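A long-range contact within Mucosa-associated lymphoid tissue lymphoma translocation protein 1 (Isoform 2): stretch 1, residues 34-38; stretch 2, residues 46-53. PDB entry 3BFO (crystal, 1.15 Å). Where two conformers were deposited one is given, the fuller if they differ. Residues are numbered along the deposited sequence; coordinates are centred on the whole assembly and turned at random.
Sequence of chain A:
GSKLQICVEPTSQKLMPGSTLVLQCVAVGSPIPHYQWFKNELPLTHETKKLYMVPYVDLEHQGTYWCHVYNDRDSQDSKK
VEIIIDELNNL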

ATOM      1  N   HIS A  34       4.909  -2.204  11.426  1.00 12.09           N
ATOM      2  CA  HIS A  34       4.585  -3.259  10.491  1.00 12.80           C
ATOM      3  C   HIS A  34       3.542  -2.742   9.501  1.00 11.37           C
ATOM      4  O   HIS A  34       2.853  -1.756   9.746  1.00 12.31           O
ATOM      5  CB  HIS A  34       3.963  -4.413  11.268  1.00 15.61           C
ATOM      6  CG  HIS A  34       4.900  -5.069  12.203  1.00 20.00           C
ATOM      7  ND1 HIS A  34       5.076  -4.675  13.514  1.00 24.54           N
ATOM      8  CD2 HIS A  34       5.701  -6.139  12.018  1.00 20.75           C
ATOM      9  CE1 HIS A  34       5.943  -5.485  14.097  1.00 24.31           C
ATOM     10  NE2 HIS A  34       6.357  -6.371  13.206  1.00 27.40           N
ATOM     11  N   TYR A  35       3.469  -3.482   8.391  1.00 12.27           N
ATOM     12  CA  TYR A  35       2.656  -3.044   7.236  1.00 11.45           C
ATOM     13  C   TYR A  35       1.807  -4.225   6.762  1.00 12.61           C
ATOM     14  O   TYR A  35       2.248  -5.379   6.786  1.00 13.21           O
ATOM     15  CB  TYR A  35       3.587  -2.651   6.064  1.00 12.28           C
ATOM     16  CG  TYR A  35       4.511  -1.502   6.416  1.00 11.84           C
ATOM     17  CD1 TYR A  35       4.158  -0.181   6.173  1.00 12.43           C
ATOM     18  CD2 TYR A  35       5.709  -1.749   7.078  1.00 12.83           C
ATOM     19  CE1 TYR A  35       4.990   0.850   6.568  1.00 12.99           C
ATOM     20  CE2 TYR A  35       6.529  -0.753   7.501  1.00 14.38           C
ATOM     21  CZ  TYR A  35       6.171   0.573   7.248  1.00 12.48           C
ATOM     22  OH  TYR A  35       7.007   1.597   7.685  1.00 14.77           O
ATOM     23  N   GLN A  36       0.635  -3.900   6.231  1.00 11.83           N
ATOM     24  CA  GLN A  36      -0.160  -4.909   5.523  1.00 11.67           C
ATOM     25  C   GLN A  36      -0.989  -4.172   4.461  1.00 12.23           C
ATOM     26  O   GLN A  36      -1.740  -3.273   4.791  1.00 12.12           O
ATOM     27  CB  GLN A  36      -1.088  -5.655   6.477  1.00 13.82           C
ATOM     28  CG  GLN A  36      -2.073  -6.636   5.729  1.00 14.85           C
ATOM     29  CD  GLN A  36      -1.397  -7.751   4.960  1.00 14.26           C
ATOM     30  OE1 GLN A  36      -0.654  -8.568   5.492  1.00 17.84           O
ATOM     31  NE2 GLN A  36      -1.642  -7.772   3.669  1.00 16.68           N
ATOM     32  N   TRP A  37      -0.807  -4.569   3.195  1.00 11.26           N
ATOM     33  CA  TRP A  37      -1.536  -3.944   2.114  1.00 12.14           C
ATOM     34  C   TRP A  37      -2.888  -4.598   1.888  1.00 13.57           C
ATOM     35  O   TRP A  37      -3.083  -5.798   2.102  1.00 14.37           O
ATOM     36  CB  TRP A  37      -0.734  -4.065   0.803  1.00 13.01           C
ATOM     37  CG  TRP A  37       0.443  -3.115   0.783  1.00 11.74           C
ATOM     38  CD1 TRP A  37       1.717  -3.375   1.199  1.00 12.11           C
ATOM     39  CD2 TRP A  37       0.419  -1.751   0.395  1.00 12.19           C
ATOM     40  NE1 TRP A  37       2.515  -2.241   1.059  1.00 12.13           N
ATOM     41  CE2 TRP A  37       1.721  -1.238   0.585  1.00 11.26           C
ATOM     42  CE3 TRP A  37      -0.543  -0.912  -0.124  1.00 12.48           C
ATOM     43  CZ2 TRP A  37       2.061   0.103   0.288  1.00 13.16           C
ATOM     44  CZ3 TRP A  37      -0.211   0.412  -0.393  1.00 13.43           C
ATOM     45  CH2 TRP A  37       1.065   0.916  -0.177  1.00 13.08           C
ATOM     46  N   PHE A  38      -3.830  -3.786   1.415  1.00 14.27           N
ATOM     47  CA  PHE A  38      -5.188  -4.208   1.119  1.00 15.16           C
ATOM     48  C   PHE A  38      -5.561  -3.720  -0.255  1.00 15.83           C
ATOM     49  O   PHE A  38      -5.125  -2.668  -0.694  1.00 15.98           O
ATOM     50  CB  PHE A  38      -6.161  -3.627   2.143  1.00 16.37           C
ATOM     51  CG  PHE A  38      -5.974  -4.226   3.519  1.00 16.32           C
ATOM     52  CD1 PHE A  38      -6.747  -5.300   3.946  1.00 18.13           C
ATOM     53  CD2 PHE A  38      -4.987  -3.746   4.380  1.00 15.27           C
ATOM     54  CE1 PHE A  38      -6.539  -5.919   5.215  1.00 19.17           C
ATOM     55  CE2 PHE A  38      -4.787  -4.343   5.630  1.00 17.14           C
ATOM     56  CZ  PHE A  38      -5.536  -5.449   6.042  1.00 17.35           C
ATOM     57  N   HIS A  46       0.738 -11.829   1.971  1.00 23.21           N
ATOM     58  CA  HIS A  46       2.169 -11.674   2.043  1.00 21.99           C
ATOM     59  C   HIS A  46       2.629 -10.298   1.521  1.00 20.14           C
ATOM     60  O   HIS A  46       3.779 -10.202   1.116  1.00 31.32           O
ATOM     61  CB  HIS A  46       2.948 -12.910   1.465  1.00 24.40           C
ATOM     62  N   GLU A  47       1.777  -9.325   1.554  1.00 20.70           N
ATOM     63  CA  GLU A  47       2.285  -8.056   1.181  1.00 16.36           C
ATOM     64  C   GLU A  47       2.348  -7.217   2.439  1.00 12.75           C
ATOM     65  O   GLU A  47       1.436  -6.496   2.780  1.00 14.74           O
ATOM     66  CB  GLU A  47       1.422  -7.454   0.095  1.00 14.18           C
ATOM     67  CG  GLU A  47       1.444  -8.241  -1.189  1.00 15.98           C
ATOM     68  CD  GLU A  47       2.784  -8.333  -1.869  1.00 16.37           C
ATOM     69  OE1 GLU A  47       3.706  -7.609  -1.542  1.00 16.42           O
ATOM     70  OE2 GLU A  47       2.892  -9.198  -2.811  1.00 21.04           O
ATOM     71  N   THR A  48       3.500  -7.379   3.093  1.00 14.31           N
ATOM     72  CA  THR A  48       3.744  -6.805   4.421  1.00 15.04           C
ATOM     73  C   THR A  48       4.969  -5.918   4.396  1.00 13.72           C
ATOM     74  O   THR A  48       5.597  -5.684   5.422  1.00 15.72           O
ATOM     75  CB  THR A  48       3.907  -7.904   5.477  1.00 17.13           C
ATOM     76  OG1 THR A  48       4.989  -8.744   5.094  1.00 17.61           O
ATOM     77  CG2 THR A  48       2.655  -8.700   5.626  1.00 18.14           C
ATOM     78  N   LYS A  49       5.310  -5.421   3.219  0.70 14.44           N
ATOM     79  CA  LYS A  49       6.469  -4.562   3.021  0.70 14.78           C
ATOM     80  C   LYS A  49       6.041  -3.140   2.683  0.70 13.57           C
ATOM     81  O   LYS A  49       4.896  -2.918   2.323  0.70 13.02           O
ATOM     82  CB  LYS A  49       7.369  -5.122   1.907  0.70 16.09           C
ATOM     83  CG  LYS A  49       7.897  -6.482   2.165  0.70 21.14           C
ATOM     84  CD  LYS A  49       8.843  -6.475   3.370  0.70 23.87           C
ATOM     85  CE  LYS A  49       9.543  -7.828   3.522  0.70 25.19           C
ATOM     86  NZ  LYS A  49      10.509  -8.091   2.407  0.70 28.22           N
ATOM     87  N   LYS A  50       6.975  -2.196   2.868  1.00 14.34           N
ATOM     88  CA  LYS A  50       6.710  -0.808   2.541  1.00 14.43           C
ATOM     89  C   LYS A  50       6.355  -0.641   1.054  1.00 13.53           C
ATOM     90  O   LYS A  50       5.574   0.249   0.709  1.00 15.16           O
ATOM     91  CB  LYS A  50       7.945   0.047   2.866  1.00 15.81           C
ATOM     92  CG  LYS A  50       8.211   0.143   4.342  1.00 17.00           C
ATOM     93  CD  LYS A  50       9.566   0.825   4.600  1.00 21.10           C
ATOM     94  CE  LYS A  50       9.862   1.046   6.081  1.00 24.96           C
ATOM     95  NZ  LYS A  50      11.232   1.610   6.270  1.00 29.85           N
ATOM     96  N   LEU A  51       6.927  -1.495   0.185  1.00 14.73           N
ATOM     97  CA  LEU A  51       6.615  -1.489  -1.225  1.00 14.98           C
ATOM     98  C   LEU A  51       5.676  -2.620  -1.596  1.00 14.88           C
ATOM     99  O   LEU A  51       5.851  -3.756  -1.130  1.00 15.86           O
ATOM    100  CB  LEU A  51       7.889  -1.693  -2.045  1.00 17.83           C
ATOM    101  CG  LEU A  51       8.846  -0.540  -2.030  1.00 18.46           C
ATOM    102  CD1 LEU A  51      10.098  -0.962  -2.791  1.00 22.23           C
ATOM    103  CD2 LEU A  51       8.221   0.700  -2.710  1.00 22.23           C
ATOM    104  N   TYR A  52       4.719  -2.324  -2.452  1.00 15.00           N
ATOM    105  CA  TYR A  52       3.896  -3.357  -3.107  1.00 15.46           C
ATOM    106  C   TYR A  52       4.125  -3.140  -4.596  1.00 15.71           C
ATOM    107  O   TYR A  52       3.890  -2.041  -5.108  1.00 15.20           O
ATOM    108  CB  TYR A  52       2.411  -3.222  -2.760  1.00 16.44           C
ATOM    109  CG  TYR A  52       1.554  -4.134  -3.573  1.00 16.97           C
ATOM    110  CD1 TYR A  52       1.706  -5.506  -3.477  1.00 18.26           C
ATOM    111  CD2 TYR A  52       0.636  -3.677  -4.487  1.00 16.29           C
ATOM    112  CE1 TYR A  52       0.940  -6.392  -4.246  1.00 17.44           C
ATOM    113  CE2 TYR A  52      -0.132  -4.517  -5.248  1.00 17.11           C
ATOM    114  CZ  TYR A  52       0.009  -5.881  -5.131  1.00 15.88           C
ATOM    115  OH  TYR A  52      -0.743  -6.740  -5.902  1.00 17.86           O
ATOM    116  N   MET A  53       4.616  -4.161  -5.315  0.50 16.59           N
ATOM    117  CA  MET A  53       4.943  -3.953  -6.743  0.50 18.83           C
ATOM    118  C   MET A  53       4.541  -5.146  -7.564  0.50 17.12           C
ATOM    119  O   MET A  53       4.888  -6.265  -7.215  0.50 18.39           O
ATOM    120  CB  MET A  53       6.440  -3.746  -6.945  0.50 19.75           C
ATOM    121  CG  MET A  53       6.954  -2.550  -6.268  0.50 21.83           C
ATOM    122  SD  MET A  53       8.720  -2.494  -6.308  0.50 28.10           S
ATOM    123  CE  MET A  53       8.892  -1.729  -7.911  0.50 22.04           C
TER
HETATM  124  O   HOH W   1       5.473  -5.575   8.132  1.00 17.67           O
HETATM  125  O   HOH W   2      -0.352 -11.239   4.554  1.00 28.84           O

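How do the two backbones meet? Residues 34-38 form an extended strand, while the second stretch passes it as a loop before becoming a strand at L51. They draw nearest at Q36 and T48, whose CA atoms lie 4.5 Å apart. One direct backbone hydrogen bond joins them, from W37 N to E47 O (3.0 Å), and at 167° it is nearly straight. The same carbonyl, E47 O, receives a CA-H...O contact from Q36 CA at 3.5 Å; a second such contact brings T48 CA to 3.1 Å from Y35 O. Water 1 extends the pairing, accepting from Y35 N (2.9 Å) and donating to T48 O (2.7 Å).

What does W37 contribute? Its side chain, with chi1 in the m well, points toward the loop and is buried. The indole NE1 donates to K49 O at 2.8 Å, giving the ring's polar atom a partner near its plane. Over one face sits Y52 CB, 3.8 Å from the centroid of the five-membered ring and almost on its normal. Tryptophan suits this place because it joins a broad apolar surface to a single donor.

How can an exposed lysine pack against a buried tyrosine? K50 lays its aliphatic chain along Y35, with CG 3.8 Å from the ring centroid and over one face. Its chi2 to chi4 are all t, and CE comes within 3.3 Å of Y35 OH, a hydroxyl hydrogen-bonded elsewhere in the structure.

Why does Q36 matter, if its CA-to-CB bond points away? The end of its side chain comes nearer, placing OE1 3.3 Å from T48 CG2. Water 2 donates to Q36 OE1 (2.8 Å) and accepts from H46 N (2.9 Å), while Q36 NE2 donates to W37 O at 2.9 Å. The amide thus serves both its own strand and the loop.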